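Local atomic coordinates of urocanate hydratase (Paenibacillus sp. Soil724D2, PDB entry 7NED), a protein that catalyses the hydration of thiourocanate with bound NAD+ as cofactor, a step in the bacterial breakdown of ergothioneine. Residues V494-D499 with T510-D515; M450-D455 with Y523-Y528. One frame throughout, in Å; residues are numbered along the deposited sequence.

Contact 1: V494-D499 with T510-D515; sequences VTLVAD and TTLNND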
loop_
_atom_site.group_PDB
_atom_site.type_symbol
_atom_site.label_atom_id
_atom_site.label_comp_id
_atom_site.label_asym_id
_atom_site.label_seq_id
_atom_site.Cartn_x
_atom_site.Cartn_y
_atom_site.Cartn_z
ATOM N N VAL A 494 -9.002 -8.941 6.540
ATOM C CA VAL A 494 -9.133 -10.270 5.945
ATOM C C VAL A 494 -10.454 -10.878 6.403
ATOM O O VAL A 494 -10.863 -10.695 7.550
ATOM C CB VAL A 494 -7.930 -11.164 6.322
ATOM C CG1 VAL A 494 -7.917 -11.458 7.868
ATOM C CG2 VAL A 494 -7.949 -12.464 5.512
ATOM N N THR A 495 -11.155 -11.550 5.499
ATOM C CA THR A 495 -12.379 -12.277 5.868
ATOM C C THR A 495 -12.235 -13.703 5.373
ATOM O O THR A 495 -11.703 -13.937 4.272
ATOM C CB THR A 495 -13.628 -11.640 5.240
ATOM O OG1 THR A 495 -13.770 -10.305 5.735
ATOM C CG2 THR A 495 -14.859 -12.435 5.571
ATOM N N LEU A 496 -12.676 -14.645 6.203
ATOM C CA LEU A 496 -12.710 -16.070 5.896
ATOM C C LEU A 496 -14.130 -16.561 6.053
ATOM O O LEU A 496 -14.861 -16.085 6.933
ATOM C CB LEU A 496 -11.797 -16.875 6.816
ATOM C CG LEU A 496 -10.307 -16.598 6.567
ATOM C CD1 LEU A 496 -9.517 -17.009 7.810
ATOM C CD2 LEU A 496 -9.821 -17.386 5.323
ATOM N N VAL A 497 -14.522 -17.513 5.208
ATOM C CA VAL A 497 -15.851 -18.117 5.301
ATOM C C VAL A 497 -15.645 -19.567 5.684
ATOM O O VAL A 497 -15.028 -20.335 4.933
ATOM C CB VAL A 497 -16.638 -18.003 3.989
ATOM C CG1 VAL A 497 -18.048 -18.635 4.177
ATOM C CG2 VAL A 497 -16.714 -16.555 3.533
ATOM N N ALA A 498 -16.124 -19.929 6.858
ATOM C CA ALA A 498 -16.119 -21.319 7.310
ATOM C C ALA A 498 -17.447 -21.916 6.861
ATOM O O ALA A 498 -18.446 -21.874 7.582
ATOM C CB ALA A 498 -15.941 -21.393 8.822
ATOM N N ASP A 499 -17.470 -22.429 5.635
ATOM C CA ASP A 499 -18.682 -22.977 5.052
ATOM C C ASP A 499 -18.786 -24.478 5.236
ATOM O O ASP A 499 -19.685 -25.098 4.666
ATOM C CB ASP A 499 -18.784 -22.609 3.553
ATOM C CG ASP A 499 -17.688 -23.231 2.710
ATOM O OD1 ASP A 499 -16.826 -23.960 3.255
ATOM O OD2 ASP A 499 -17.702 -23.010 1.467
ATOM N N THR A 510 -4.433 -21.964 6.715
ATOM C CA THR A 510 -3.311 -21.285 6.058
ATOM C C THR A 510 -3.372 -19.801 6.329
ATOM O O THR A 510 -2.380 -19.205 6.761
ATOM C CB THR A 510 -3.305 -21.566 4.554
ATOM O OG1 THR A 510 -3.347 -22.997 4.340
ATOM C CG2 THR A 510 -2.050 -20.936 3.848
ATOM N N THR A 511 -4.553 -19.196 6.126
ATOM C CA THR A 511 -4.710 -17.764 6.350
ATOM C C THR A 511 -4.510 -17.388 7.810
ATOM O O THR A 511 -3.804 -16.420 8.116
ATOM C CB THR A 511 -6.087 -17.290 5.883
ATOM O OG1 THR A 511 -6.109 -17.287 4.454
ATOM C CG2 THR A 511 -6.330 -15.881 6.350
ATOM N N LEU A 512 -5.159 -18.106 8.731
ATOM C CA LEU A 512 -5.098 -17.675 10.122
ATOM C C LEU A 512 -3.684 -17.859 10.696
ATOM O O LEU A 512 -3.186 -16.993 11.424
ATOM C CB LEU A 512 -6.169 -18.420 10.950
ATOM C CG LEU A 512 -7.604 -17.955 10.581
ATOM C CD1 LEU A 512 -8.716 -18.844 11.205
ATOM C CD2 LEU A 512 -7.844 -16.467 10.946
ATOM N N ASN A 513 -3.009 -18.971 10.386
ATOM C CA ASN A 513 -1.629 -19.104 10.873
ATOM C C ASN A 513 -0.737 -17.976 10.339
ATOM O O ASN A 513 0.167 -17.511 11.037
ATOM C CB ASN A 513 -1.028 -20.439 10.463
ATOM C CG ASN A 513 -1.558 -21.602 11.259
ATOM O OD1 ASN A 513 -2.089 -21.455 12.374
ATOM N ND2 ASN A 513 -1.349 -22.795 10.712
ATOM N N ASN A 514 -0.952 -17.542 9.098
ATOM C CA ASN A 514 -0.097 -16.483 8.541
ATOM C C ASN A 514 -0.557 -15.089 8.936
ATOM O O ASN A 514 0.261 -14.159 8.999
ATOM C CB ASN A 514 -0.048 -16.580 7.000
ATOM C CG ASN A 514 0.619 -17.844 6.530
ATOM O OD1 ASN A 514 1.247 -18.535 7.338
ATOM N ND2 ASN A 514 0.440 -18.200 5.245
ATOM N N ASP A 515 -1.852 -14.914 9.184
ATOM C CA ASP A 515 -2.333 -13.614 9.628
ATOM C C ASP A 515 -1.783 -13.298 11.010
ATOM O O ASP A 515 -1.252 -12.206 11.236
ATOM C CB ASP A 515 -3.856 -13.594 9.610
ATOM C CG ASP A 515 -4.428 -12.192 9.771
ATOM O OD1 ASP A 515 -3.979 -11.254 9.074
ATOM O OD2 ASP A 515 -5.357 -12.024 10.602
#

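Contact 2: M450-D455 with Y523-Y528; sequences MKDGSD and YADAGY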
loop_
_atom_site.group_PDB
_atom_site.type_symbol
_atom_site.label_atom_id
_atom_site.label_comp_id
_atom_site.label_asym_id
_atom_site.label_seq_id
_atom_site.Cartn_x
_atom_site.Cartn_y
_atom_site.Cartn_z
ATOM N N MET A 450 7.252 2.745 18.766
ATOM C CA MET A 450 7.725 1.379 18.687
ATOM C C MET A 450 9.134 1.320 19.257
ATOM O O MET A 450 9.911 2.273 19.125
ATOM C CB MET A 450 7.755 0.877 17.227
ATOM C CG MET A 450 6.389 0.883 16.612
ATOM S SD MET A 450 5.361 -0.433 17.305
ATOM C CE MET A 450 6.086 -1.861 16.514
ATOM N N LYS A 451 9.476 0.158 19.819
ATOM C CA LYS A 451 10.779 -0.031 20.459
ATOM C C LYS A 451 11.932 0.323 19.515
ATOM O O LYS A 451 12.937 0.928 19.929
ATOM C CB LYS A 451 10.914 -1.482 20.943
ATOM C CG LYS A 451 12.054 -1.711 21.921
ATOM C CD LYS A 451 12.314 -3.204 22.114
ATOM C CE LYS A 451 13.167 -3.531 23.345
ATOM N NZ LYS A 451 12.338 -3.952 24.554
ATOM N N ASP A 452 11.809 -0.032 18.243
ATOM C CA ASP A 452 12.887 0.227 17.282
ATOM C C ASP A 452 12.686 1.491 16.474
ATOM O O ASP A 452 13.481 1.762 15.578
ATOM C CB ASP A 452 13.044 -0.956 16.330
ATOM C CG ASP A 452 11.828 -1.151 15.470
ATOM O OD1 ASP A 452 10.761 -0.551 15.784
ATOM O OD2 ASP A 452 11.918 -1.893 14.481
ATOM N N GLY A 453 11.656 2.279 16.769
ATOM C CA GLY A 453 11.435 3.502 16.034
ATOM C C GLY A 453 10.767 3.316 14.697
ATOM O O GLY A 453 10.807 4.227 13.866
ATOM N N SER A 454 10.163 2.156 14.453
ATOM C CA SER A 454 9.610 1.843 13.133
ATOM C C SER A 454 8.181 2.347 12.980
ATOM O O SER A 454 7.395 1.798 12.183
ATOM C CB SER A 454 9.679 0.343 12.884
ATOM O OG SER A 454 8.882 -0.328 13.833
ATOM N N ASP A 455 7.864 3.454 13.646
ATOM C CA ASP A 455 6.479 3.806 13.859
ATOM C C ASP A 455 5.777 4.003 12.504
ATOM O O ASP A 455 4.580 3.738 12.356
ATOM C CB ASP A 455 6.361 5.131 14.578
ATOM C CG ASP A 455 7.076 5.132 15.921
ATOM O OD1 ASP A 455 7.342 4.084 16.495
ATOM O OD2 ASP A 455 6.827 6.187 16.589
ATOM N N TYR A 523 6.318 -7.672 15.517
ATOM C CA TYR A 523 6.759 -7.211 16.826
ATOM C C TYR A 523 8.084 -7.858 17.215
ATOM O O TYR A 523 8.915 -7.212 17.855
ATOM C CB TYR A 523 5.654 -7.454 17.891
ATOM C CG TYR A 523 4.604 -6.400 17.690
ATOM C CD1 TYR A 523 4.713 -5.178 18.327
ATOM C CD2 TYR A 523 3.606 -6.557 16.717
ATOM C CE1 TYR A 523 3.819 -4.144 18.065
ATOM C CE2 TYR A 523 2.705 -5.523 16.444
ATOM C CZ TYR A 523 2.828 -4.321 17.114
ATOM O OH TYR A 523 1.947 -3.283 16.885
ATOM N N ALA A 524 8.319 -9.103 16.809
ATOM C CA ALA A 524 9.635 -9.693 17.054
ATOM C C ALA A 524 10.728 -8.880 16.376
ATOM O O ALA A 524 11.761 -8.577 16.987
ATOM C CB ALA A 524 9.669 -11.140 16.562
ATOM N N ASP A 525 10.491 -8.474 15.116
ATOM C CA ASP A 525 11.453 -7.658 14.394
ATOM C C ASP A 525 11.739 -6.364 15.124
ATOM O O ASP A 525 12.859 -5.853 15.066
ATOM C CB ASP A 525 10.939 -7.335 12.998
ATOM C CG ASP A 525 11.942 -6.539 12.199
ATOM O OD1 ASP A 525 12.879 -7.187 11.672
ATOM O OD2 ASP A 525 11.816 -5.283 12.129
ATOM N N ALA A 526 10.734 -5.790 15.784
ATOM C CA ALA A 526 10.995 -4.534 16.469
ATOM C C ALA A 526 11.688 -4.731 17.810
ATOM O O ALA A 526 11.988 -3.741 18.484
ATOM C CB ALA A 526 9.700 -3.746 16.678
ATOM N N GLY A 527 11.913 -5.967 18.226
ATOM C CA GLY A 527 12.696 -6.234 19.421
ATOM C C GLY A 527 11.884 -6.591 20.642
ATOM O O GLY A 527 12.438 -6.588 21.746
ATOM N N TYR A 528 10.588 -6.881 20.488
ATOM C CA TYR A 528 9.743 -7.155 21.659
ATOM C C TYR A 528 9.979 -8.572 22.139
ATOM O O TYR A 528 9.921 -9.526 21.360
ATOM C CB TYR A 528 8.262 -6.929 21.349
ATOM C CG TYR A 528 7.970 -5.460 21.289
ATOM C CD1 TYR A 528 7.703 -4.740 22.449
ATOM C CD2 TYR A 528 8.023 -4.778 20.082
ATOM C CE1 TYR A 528 7.498 -3.385 22.406
ATOM C CE2 TYR A 528 7.806 -3.424 20.023
ATOM C CZ TYR A 528 7.553 -2.725 21.179
ATOM O OH TYR A 528 7.333 -1.378 21.120
HETATM O O HOH W 1 13.836 -3.366 13.517
HETATM O O HOH W 2 10.242 -3.199 12.942
#

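Contact 1: V494-D499 with T510-D515
Leu496 and Leu512 meet where helix 502-525 turns back over strand 490-498, the strand just before it in the chain, and packs on a face of the large mixed sheet. The two short segments run roughly antiparallel, at 149°, with their axes 10.1 Å apart. The leucine side chains slide past each other in opposite directions, and Leu496 CD1 sits 3.5 Å from Leu512 CG, slightly tighter than usual van der Waals contact. The other methyl of Leu496 faces the helix too: its CD2 is 3.8 Å from Thr511 CB, so the branched leucine tip straddles two successive helix residues. Thr511 suits its place because its two branches differ. CG2, anti to the backbone N, lies 3.9 Å from Val494 CG2, whereas OG1 is hydrogen-bonded to the carbonyl of Ser471. The charged group here is Asp515, which meets Val494 tip to tip, with OD2 3.8 Å from Val494 CG1. Its carboxylate is buried but engaged elsewhere: OD2 forms a salt bridge with Arg432 of strand 428-441, and OD1 accepts from Asn464 ND2. Between these segments the contact is van der Waals packing, mostly apolar, while the buried polar atoms of Thr511 and Asp515 are satisfied by neighbouring elements, which tie the helix to more of the domain than this one strand.

Contact 2: M450-D455 with Y523-Y528
Met450 and Lys451 open a type I beta turn, Met450 to Gly453, that packs against the Schellman motif ending helix 502-525. The flexible Met450 chain is bent at chi2 and again at chi3 (-74°), which turns CE toward Tyr523 CE1, 3.6 Å away in apolar packing; SD stands obliquely to the same ring, a Met-aromatic contact. At Lys451 the backbone N donates to Tyr528 OH at 2.9 Å, a bent bond (136°), while the aliphatic chain runs past the helix end, its CD 3.4 Å from Gly527 O. Gly527 suits this place: at its positive phi a CB would press on the preceding carbonyl and on Lys451 CD. The Asp452 carboxylate packs on small Ala526, OD2 3.4 Å from Ala526 CA and OD1 against CB. OD1 accepts from Ser454 N, closing an Asx turn, and from Ser454 OG. OD2 takes two waters, one shared with Asp525 OD2 and one reaching Asp525 O, which probably eases the repulsion of carboxylates 4.1 Å apart; Asp525 also pairs with Lys77 of the second subunit. An alanine at Asp452 would probably leave Ser454 OG and N without this acceptor, undo the Asx turn and cost both waters a partner. Gly453, with positive phi, closes the beta turn. Ser454 OG also bonds Arg522 on the helix. Finally, Asp455 folds back, its OD1 taking the Met450 N-H on the syn lone pair at 2.6 Å.

Both contacts use helix 502-525 but hold different parts of it. Contact 1 takes its middle, where every touching residue is buried and the helix lies against a strand of the mixed sheet; contact 2 takes its C-terminal end, partly exposed, against an irregular loop. The chemistry follows: side-chain packing from a strand to a helix in the interior, but backbone-to-hydroxyl bonding, turn motifs, water and a lysine chain near the surface. Their centres are 26 Å apart and they do not touch. Contact 1 joins segments only 11 residues apart in the chain, contact 2 segments 68 apart. Both also reach the second subunit, for example by Asn514, on the helix segment of contact 1, and Asp525 in contact 2.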